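Local structure of putative iron binding protein (Bordetella pertussis Tohama I, 1Y9U) at residues G97-L102 with L300-I305; N144-A149 with H236-G241; R184-G189 with D218-V223; K205-E208 with D212-K215. The protein binds ferric iron and probably acts as the periplasmic receptor of an iron uptake system, like other periplasmic ferric binding proteins. All coordinates share one frame; numbering follows the deposited sequence.

Interaction 1 of 4, residues G97-L102 with L300-I305; sequences GSWYAL and LPVAEI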
# COMPACT_ATOMS: atom_id res chain seq x y z
N GLY A 97 1.80 -6.45 -19.26
CA GLY A 97 2.74 -5.47 -18.76
C GLY A 97 2.18 -4.07 -18.71
O GLY A 97 2.91 -3.13 -18.92
N SER A 98 0.91 -3.94 -18.34
CA SER A 98 0.27 -2.64 -18.25
C SER A 98 0.62 -1.80 -16.98
O SER A 98 0.65 -0.58 -17.03
CB SER A 98 -1.25 -2.81 -18.38
OG SER A 98 -1.74 -3.74 -17.42
N TRP A 99 0.83 -2.46 -15.85
CA TRP A 99 1.27 -1.84 -14.59
C TRP A 99 1.89 -2.93 -13.74
O TRP A 99 1.63 -4.10 -13.93
CB TRP A 99 0.10 -1.18 -13.82
CG TRP A 99 -1.02 -2.10 -13.52
CD1 TRP A 99 -2.15 -2.28 -14.26
CD2 TRP A 99 -1.15 -2.96 -12.39
NE1 TRP A 99 -2.94 -3.24 -13.69
CE2 TRP A 99 -2.36 -3.66 -12.53
CE3 TRP A 99 -0.35 -3.23 -11.27
CZ2 TRP A 99 -2.79 -4.61 -11.60
CZ3 TRP A 99 -0.77 -4.18 -10.36
CH2 TRP A 99 -1.97 -4.86 -10.53
N TYR A 100 2.73 -2.52 -12.81
CA TYR A 100 3.46 -3.44 -11.96
C TYR A 100 3.58 -2.92 -10.53
O TYR A 100 3.94 -1.77 -10.34
CB TYR A 100 4.88 -3.59 -12.50
CG TYR A 100 4.98 -4.34 -13.79
CD1 TYR A 100 4.94 -3.67 -15.00
CD2 TYR A 100 5.15 -5.71 -13.79
CE1 TYR A 100 5.04 -4.39 -16.21
CE2 TYR A 100 5.26 -6.42 -14.97
CZ TYR A 100 5.21 -5.77 -16.15
OH TYR A 100 5.36 -6.51 -17.30
N ALA A 101 3.29 -3.76 -9.54
CA ALA A 101 3.59 -3.42 -8.14
C ALA A 101 5.09 -3.36 -7.91
O ALA A 101 5.84 -4.14 -8.47
CB ALA A 101 2.96 -4.42 -7.18
N LEU A 102 5.49 -2.41 -7.08
CA LEU A 102 6.87 -2.24 -6.62
C LEU A 102 7.04 -2.45 -5.12
O LEU A 102 8.14 -2.81 -4.69
CB LEU A 102 7.39 -0.85 -7.00
CG LEU A 102 7.45 -0.55 -8.50
CD1 LEU A 102 7.93 0.88 -8.69
CD2 LEU A 102 8.36 -1.50 -9.25
N LEU A 300 -5.73 -12.79 -3.96
CA LEU A 300 -6.63 -11.96 -4.73
C LEU A 300 -5.85 -11.06 -5.69
O LEU A 300 -4.88 -10.40 -5.28
CB LEU A 300 -7.45 -11.08 -3.77
CG LEU A 300 -8.57 -10.27 -4.40
CD1 LEU A 300 -9.75 -11.19 -4.74
CD2 LEU A 300 -9.05 -9.16 -3.47
N PRO A 301 -6.22 -10.99 -6.96
CA PRO A 301 -5.66 -9.96 -7.84
C PRO A 301 -5.99 -8.59 -7.28
O PRO A 301 -7.15 -8.31 -6.99
CB PRO A 301 -6.36 -10.23 -9.18
CG PRO A 301 -6.76 -11.64 -9.10
CD PRO A 301 -7.14 -11.89 -7.68
N VAL A 302 -4.99 -7.74 -7.05
CA VAL A 302 -5.27 -6.44 -6.46
C VAL A 302 -6.13 -5.57 -7.35
O VAL A 302 -6.77 -4.65 -6.88
CB VAL A 302 -4.00 -5.67 -6.01
CG1 VAL A 302 -3.37 -6.37 -4.82
CG2 VAL A 302 -3.00 -5.48 -7.16
N ALA A 303 -6.20 -5.89 -8.65
CA ALA A 303 -7.12 -5.18 -9.53
C ALA A 303 -8.58 -5.28 -9.05
O ALA A 303 -9.36 -4.37 -9.31
CB ALA A 303 -6.98 -5.65 -10.96
N GLU A 304 -8.92 -6.36 -8.36
CA GLU A 304 -10.25 -6.54 -7.74
C GLU A 304 -10.60 -5.42 -6.76
O GLU A 304 -11.78 -5.08 -6.57
CB GLU A 304 -10.37 -7.91 -7.05
CG GLU A 304 -10.34 -9.10 -7.98
CD GLU A 304 -11.67 -9.34 -8.68
OE1 GLU A 304 -11.85 -8.82 -9.78
OE2 GLU A 304 -12.53 -10.02 -8.09
N ILE A 305 -9.59 -4.87 -6.09
CA ILE A 305 -9.82 -3.77 -5.16
C ILE A 305 -10.38 -2.56 -5.91
O ILE A 305 -11.32 -1.91 -5.47
CB ILE A 305 -8.51 -3.42 -4.41
CG1 ILE A 305 -8.13 -4.55 -3.46
CG2 ILE A 305 -8.64 -2.10 -3.66
CD1 ILE A 305 -6.68 -4.50 -3.08
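V302 O takes the hydrogen bond of I305 N (2.9 Å), and the side chain of the same V302 is what W99 meets across the contact. One residue back, E304 N bonds to P301 O at 3.0 Å. These two bonds hold the chain in a turn leading into helix 303-318, and V302 also has a backbone hydrogen bond to N91.

The contact is small and apolar. From W99 the far corner of the benzo ring makes the touch: CH2 lies 3.6 Å from V302 CG2, and CZ3 follows at 4.1 Å from the same methyl. A303 is a looser neighbour, with its CB 4.4 Å from W99 CZ2. Both methyl groups come to the indole at a slant. The ring is thrown across by a chi1 of 56°, which sets W99 CG between its own backbone N and carbonyl carbon.

I64 and V71 of helix 64-72 also pack on the indole, as does I239 of strand 237-245, and I64 touches V302 too, so the valine belongs to a larger buried cluster. Here the entry to strand 100-112 is joined to the N-terminal part of the last helix, 303-318, by plain hydrophobic packing in the two-lobed periplasmic binding protein fold.

Interaction 2 of 4, residues N144-A149 with H236-G241; sequences NTALVA and HVNISG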
# COMPACT_ATOMS: atom_id res chain seq x y z
N ASN A 144 -9.00 2.03 4.10
CA ASN A 144 -10.14 1.25 4.54
C ASN A 144 -11.04 0.84 3.39
O ASN A 144 -11.50 -0.30 3.36
CB ASN A 144 -10.94 1.99 5.61
CG ASN A 144 -10.26 1.96 6.98
OD1 ASN A 144 -9.51 1.04 7.29
ND2 ASN A 144 -10.50 3.00 7.77
N THR A 145 -11.30 1.72 2.42
CA THR A 145 -12.16 1.30 1.31
C THR A 145 -11.54 0.21 0.49
O THR A 145 -12.24 -0.63 -0.03
CB THR A 145 -12.58 2.44 0.39
OG1 THR A 145 -11.42 3.04 -0.19
CG2 THR A 145 -13.32 3.54 1.16
N ALA A 146 -10.21 0.18 0.39
CA ALA A 146 -9.56 -0.92 -0.32
C ALA A 146 -9.78 -2.25 0.40
O ALA A 146 -9.98 -3.28 -0.23
CB ALA A 146 -8.08 -0.64 -0.48
N LEU A 147 -9.70 -2.25 1.74
CA LEU A 147 -9.88 -3.48 2.53
C LEU A 147 -11.33 -3.97 2.37
O LEU A 147 -11.58 -5.15 2.19
CB LEU A 147 -9.53 -3.24 4.01
CG LEU A 147 -9.82 -4.40 4.97
CD1 LEU A 147 -9.02 -5.62 4.63
CD2 LEU A 147 -9.58 -3.97 6.43
N VAL A 148 -12.27 -3.03 2.45
CA VAL A 148 -13.70 -3.33 2.26
C VAL A 148 -13.95 -3.90 0.87
O VAL A 148 -14.70 -4.86 0.72
CB VAL A 148 -14.57 -2.09 2.56
CG1 VAL A 148 -16.07 -2.35 2.26
CG2 VAL A 148 -14.38 -1.69 4.03
N ALA A 149 -13.32 -3.33 -0.15
CA ALA A 149 -13.47 -3.83 -1.52
C ALA A 149 -12.97 -5.26 -1.65
O ALA A 149 -13.61 -6.11 -2.26
CB ALA A 149 -12.77 -2.90 -2.51
N HIS A 236 -4.41 -8.64 3.52
CA HIS A 236 -4.72 -7.59 2.58
C HIS A 236 -3.54 -6.68 2.35
O HIS A 236 -2.96 -6.15 3.30
CB HIS A 236 -5.88 -6.74 3.11
CG HIS A 236 -6.22 -5.59 2.21
ND1 HIS A 236 -5.90 -4.27 2.46
CD2 HIS A 236 -6.84 -5.61 1.01
CE1 HIS A 236 -6.33 -3.53 1.45
NE2 HIS A 236 -6.90 -4.32 0.56
N VAL A 237 -3.22 -6.45 1.08
CA VAL A 237 -2.22 -5.48 0.69
C VAL A 237 -2.74 -4.52 -0.37
O VAL A 237 -3.48 -4.91 -1.30
CB VAL A 237 -0.89 -6.12 0.20
CG1 VAL A 237 -0.34 -7.09 1.24
CG2 VAL A 237 -1.01 -6.78 -1.18
N ASN A 238 -2.42 -3.25 -0.21
CA ASN A 238 -2.42 -2.34 -1.36
C ASN A 238 -0.95 -2.23 -1.81
O ASN A 238 -0.06 -2.92 -1.28
CB ASN A 238 -3.10 -0.97 -1.09
CG ASN A 238 -3.75 -0.34 -2.35
OD1 ASN A 238 -3.29 -0.52 -3.46
ND2 ASN A 238 -4.88 0.37 -2.16
N ILE A 239 -0.69 -1.39 -2.80
CA ILE A 239 0.63 -1.34 -3.40
C ILE A 239 1.07 0.06 -3.74
O ILE A 239 0.27 0.96 -3.86
CB ILE A 239 0.64 -2.18 -4.71
CG1 ILE A 239 -0.31 -1.59 -5.76
CG2 ILE A 239 0.36 -3.65 -4.43
CD1 ILE A 239 -0.16 -2.25 -7.15
N SER A 240 2.37 0.21 -3.92
CA SER A 240 2.88 1.26 -4.81
C SER A 240 3.25 0.57 -6.12
O SER A 240 3.46 -0.64 -6.16
CB SER A 240 4.10 1.99 -4.24
OG SER A 240 5.27 1.19 -4.33
N GLY A 241 3.35 1.34 -7.19
CA GLY A 241 3.64 0.72 -8.47
C GLY A 241 3.90 1.71 -9.56
O GLY A 241 3.95 2.90 -9.34
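This is a buried helix-on-strand packing contact near the middle of the periplasmic binding protein fold: A146 and L147 of helix 142-155 sit against H236 and N238 of the segment 236-241, on strand 237-245 or next to it. Most of the work is done by the imidazole.

L147 CA stands over one face of the H236 ring, 3.8 Å from the centroid and 16° off the ring normal, a CH-pi contact made by the helix backbone itself. The leucine branch then reaches on, with L147 CD1 3.7 Å from H236 CB. H236 has its CG anti to the backbone N (chi1 177°), which swings the ring out to the helix. I305 packs on both H236 and A146, so helix 303-318 takes part in the same junction.

Two residues further along, A146 CB approaches the amide end of N238, 3.8 Å from ND2. The side chain of N238 is about 6 Å from that of Y143, an iron ligand, although no iron is bound in this model. Its amide oxygen is held twice, by I64 N and by the next residue of its own strand: I239 N donates to N238 OD1 at 2.8 Å, the donor tilted 18° from the carbonyl plane.

Interaction 3 of 4, residues R184-G189 with D218-V223; sequences RDILGG and DAIKVV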
# COMPACT_ATOMS: atom_id res chain seq x y z
N ARG A 184 -1.32 5.37 19.39
CA ARG A 184 -1.47 6.35 20.47
C ARG A 184 -2.57 5.93 21.44
O ARG A 184 -2.40 5.96 22.66
CB ARG A 184 -1.81 7.72 19.90
CG ARG A 184 -2.02 8.79 20.94
CD ARG A 184 -2.67 10.01 20.38
NE ARG A 184 -4.03 9.73 19.97
CZ ARG A 184 -4.81 10.55 19.29
NH1 ARG A 184 -4.36 11.74 18.90
NH2 ARG A 184 -6.04 10.16 19.00
N ASP A 185 -3.70 5.51 20.87
CA ASP A 185 -4.88 5.24 21.70
C ASP A 185 -4.83 3.87 22.36
O ASP A 185 -5.42 3.66 23.41
CB ASP A 185 -6.14 5.43 20.87
CG ASP A 185 -6.41 6.89 20.56
OD1 ASP A 185 -5.79 7.81 21.19
OD2 ASP A 185 -7.28 7.19 19.71
N ILE A 186 -4.09 2.93 21.79
CA ILE A 186 -3.80 1.69 22.50
C ILE A 186 -2.91 1.98 23.71
O ILE A 186 -3.17 1.49 24.83
CB ILE A 186 -3.18 0.63 21.56
CG1 ILE A 186 -4.23 0.15 20.55
CG2 ILE A 186 -2.65 -0.54 22.38
CD1 ILE A 186 -3.68 -0.66 19.38
N LEU A 187 -1.88 2.81 23.51
CA LEU A 187 -1.04 3.24 24.62
C LEU A 187 -1.87 3.91 25.71
O LEU A 187 -1.65 3.66 26.91
CB LEU A 187 0.06 4.19 24.12
CG LEU A 187 0.90 4.86 25.21
CD1 LEU A 187 1.54 3.83 26.13
CD2 LEU A 187 1.94 5.76 24.56
N GLY A 188 -2.81 4.74 25.28
CA GLY A 188 -3.65 5.49 26.19
C GLY A 188 -4.74 4.65 26.84
O GLY A 188 -5.46 5.17 27.69
N GLY A 189 -4.89 3.38 26.46
CA GLY A 189 -5.86 2.50 27.08
C GLY A 189 -7.28 2.65 26.57
O GLY A 189 -8.17 2.01 27.14
N ASP A 218 6.47 1.29 20.95
CA ASP A 218 6.79 0.33 22.00
C ASP A 218 5.52 -0.24 22.64
O ASP A 218 5.57 -1.33 23.23
CB ASP A 218 7.64 0.97 23.10
CG ASP A 218 9.10 1.05 22.77
OD1 ASP A 218 9.55 0.67 21.66
OD2 ASP A 218 9.90 1.51 23.62
N ALA A 219 4.40 0.47 22.54
CA ALA A 219 3.17 0.06 23.20
C ALA A 219 2.44 -1.09 22.50
O ALA A 219 1.54 -1.68 23.10
CB ALA A 219 2.24 1.23 23.30
N ILE A 220 2.81 -1.38 21.25
CA ILE A 220 2.06 -2.27 20.39
C ILE A 220 2.92 -3.36 19.78
O ILE A 220 4.15 -3.29 19.72
CB ILE A 220 1.32 -1.49 19.24
CG1 ILE A 220 2.29 -0.80 18.27
CG2 ILE A 220 0.36 -0.47 19.84
CD1 ILE A 220 1.65 -0.47 16.93
N LYS A 221 2.23 -4.37 19.30
CA LYS A 221 2.77 -5.37 18.41
C LYS A 221 1.85 -5.48 17.20
O LYS A 221 0.71 -5.01 17.21
CB LYS A 221 2.90 -6.73 19.09
CG LYS A 221 1.59 -7.35 19.56
CD LYS A 221 1.80 -8.64 20.36
CE LYS A 221 0.51 -9.09 20.94
NZ LYS A 221 0.69 -10.31 21.78
N VAL A 222 2.36 -6.09 16.15
CA VAL A 222 1.61 -6.33 14.93
C VAL A 222 1.15 -7.79 14.87
O VAL A 222 1.93 -8.73 15.08
CB VAL A 222 2.46 -6.00 13.69
CG1 VAL A 222 1.85 -6.56 12.41
CG2 VAL A 222 2.64 -4.51 13.57
N VAL A 223 -0.13 -7.96 14.56
CA VAL A 223 -0.67 -9.25 14.12
C VAL A 223 -1.24 -9.00 12.73
O VAL A 223 -2.04 -8.08 12.55
CB VAL A 223 -1.75 -9.78 15.09
CG1 VAL A 223 -2.41 -11.02 14.54
CG2 VAL A 223 -1.13 -10.08 16.43
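A219 is the first residue of 218-223 to touch helix 179-187: its CB sits 3.8 Å from L187 CB and 3.9 Å from L187 CD1, so the methyl rests against the root and one branch of the leucine near the surface. At this point the two backbones are at their closest, with A219 CA and L187 CA 5.5 Å apart.

I220 comes next, and its CG2 meets I186 CG2 at 3.9 Å and I186 CD1 at 4.1 Å, nestling against both branches of that side chain, which it crosses at about a right angle. A chi1 of 64° places I220 CG1 between N and the carbonyl carbon and leaves CG2 as the branch facing the helix. Y110 of strand 100-112 packs on both isoleucines.

From K221 on, strand 220-223 leaves the helix behind, K221 and V223 bonding through their backbones to V111 and L109. On the other side the helix stops just past the contact: G189 N bonds to I186 O (3.0 Å), part of a Schellman motif. The arrangement is that of an alpha/beta lobe, a helix end laid against an antiparallel strand pair, with I220 about 8 Å, side chain to side chain, from the iron ligand Y200.

Interaction 4 of 4, residues K205-E208 with D212-K215; sequences KNAE and DARK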
# COMPACT_ATOMS: atom_id res chain seq x y z
N LYS A 205 8.56 2.21 15.52
CA LYS A 205 9.49 1.38 16.27
C LYS A 205 10.94 1.71 15.95
O LYS A 205 11.83 1.48 16.79
CB LYS A 205 9.20 -0.10 16.09
CG LYS A 205 7.93 -0.56 16.78
CD LYS A 205 7.69 -2.06 16.65
CE LYS A 205 6.47 -2.56 17.48
NZ LYS A 205 6.77 -2.72 18.93
N ASN A 206 11.19 2.26 14.76
CA ASN A 206 12.53 2.72 14.40
C ASN A 206 12.83 4.14 14.88
O ASN A 206 13.97 4.60 14.75
CB ASN A 206 12.76 2.60 12.89
CG ASN A 206 13.16 1.22 12.48
OD1 ASN A 206 14.20 0.71 12.90
ND2 ASN A 206 12.34 0.60 11.64
N ALA A 207 11.82 4.83 15.41
CA ALA A 207 12.06 6.15 15.98
C ALA A 207 12.93 6.03 17.23
O ALA A 207 12.94 5.01 17.92
CB ALA A 207 10.74 6.86 16.29
N GLU A 208 13.66 7.08 17.53
CA GLU A 208 14.58 6.98 18.65
C GLU A 208 13.86 7.12 19.98
O GLU A 208 12.86 7.80 20.10
CB GLU A 208 15.71 7.99 18.55
CG GLU A 208 15.31 9.42 18.76
CD GLU A 208 16.48 10.38 18.60
OE1 GLU A 208 17.62 10.02 18.98
OE2 GLU A 208 16.25 11.49 18.11
N ASP A 212 7.76 10.72 21.12
CA ASP A 212 6.43 10.15 21.23
C ASP A 212 6.23 9.01 20.23
O ASP A 212 5.62 8.00 20.57
CB ASP A 212 5.32 11.21 21.12
CG ASP A 212 5.00 11.86 22.46
OD1 ASP A 212 5.07 11.18 23.52
OD2 ASP A 212 4.60 13.02 22.54
N ALA A 213 6.79 9.11 19.02
CA ALA A 213 6.67 8.05 18.04
C ALA A 213 7.15 6.71 18.59
O ALA A 213 6.44 5.71 18.46
CB ALA A 213 7.42 8.40 16.76
N ARG A 214 8.32 6.68 19.23
CA ARG A 214 8.86 5.44 19.77
C ARG A 214 8.02 4.96 20.95
O ARG A 214 7.89 3.75 21.16
CB ARG A 214 10.34 5.58 20.12
CG ARG A 214 10.99 4.35 20.67
CD ARG A 214 10.85 3.11 19.80
NE ARG A 214 11.61 2.00 20.35
CZ ARG A 214 12.88 1.74 20.10
NH1 ARG A 214 13.58 2.48 19.25
NH2 ARG A 214 13.45 0.71 20.71
N LYS A 215 7.47 5.87 21.74
CA LYS A 215 6.60 5.47 22.84
C LYS A 215 5.36 4.74 22.32
O LYS A 215 4.95 3.72 22.86
CB LYS A 215 6.23 6.70 23.68
CG LYS A 215 5.54 6.41 24.96
CD LYS A 215 5.34 7.70 25.74
CE LYS A 215 4.88 7.47 27.14
NZ LYS A 215 4.91 8.76 27.89
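The guanidinium of R214 has K205 O over one face and A207 O at its edge, and only the second is a hydrogen bond. R214 NH1 donates to A207 O at 2.9 Å with an N-H...O angle of 160°, the oxygen lying close to the guanidinium plane. K205 O is 3.2 Å from R214 NH1, but the angle is too poor for a bond.

The setting is a helix-loop-helix connection at the surface, in which an arginine from the first turn of helix 212-218 reaches back to the end of helix 198-206. Its positive charge meets carbonyls at a helix C-terminus, where the local field probably suits it. The bend at chi2 (54°) turns R214 CD back to 3.4 Å from A207 O. Nearer the backbone, R214 CB lies 3.4 Å from E208 O.

R214 NE forms a salt bridge with D218, which fixes the far side of the group. T211 ties the loop to the helix: its OG1 hydrogen-bonds with both E208 O and R214 N. K205 points its chain another way and sends its amine to the carbonyls of G217 and I220, its NZ 6.9 Å from R214 NE, so each of the two like charges has its own partners. The apolar part of the contact is two methyls, A207 CB and A213 CB, 3.7 Å apart.

How the interactions relate
Interactions 1 and 2 are buried and touch each other: L102 N lies 2.8 Å from S240 O, a probable hydrogen bond between neighbouring strands, and I305 O packs on A149 CB. Both rest mainly on van der Waals packing, interaction 2 adding an imidazole face. Interactions 3 and 4 form a second touching pair, on the other side of the chain's centre from interaction 1. There L187 CD2 packs 3.7 Å from K215 CG, and helix 212-218 leads straight into strand 220-223. Interaction 3 is partly buried and apolar across its interface, whereas interaction 4, at the surface, depends on an arginine and backbone carbonyls. Strand 100-112 links the two pairs, since strands 237-245 and 220-223 both pair with it.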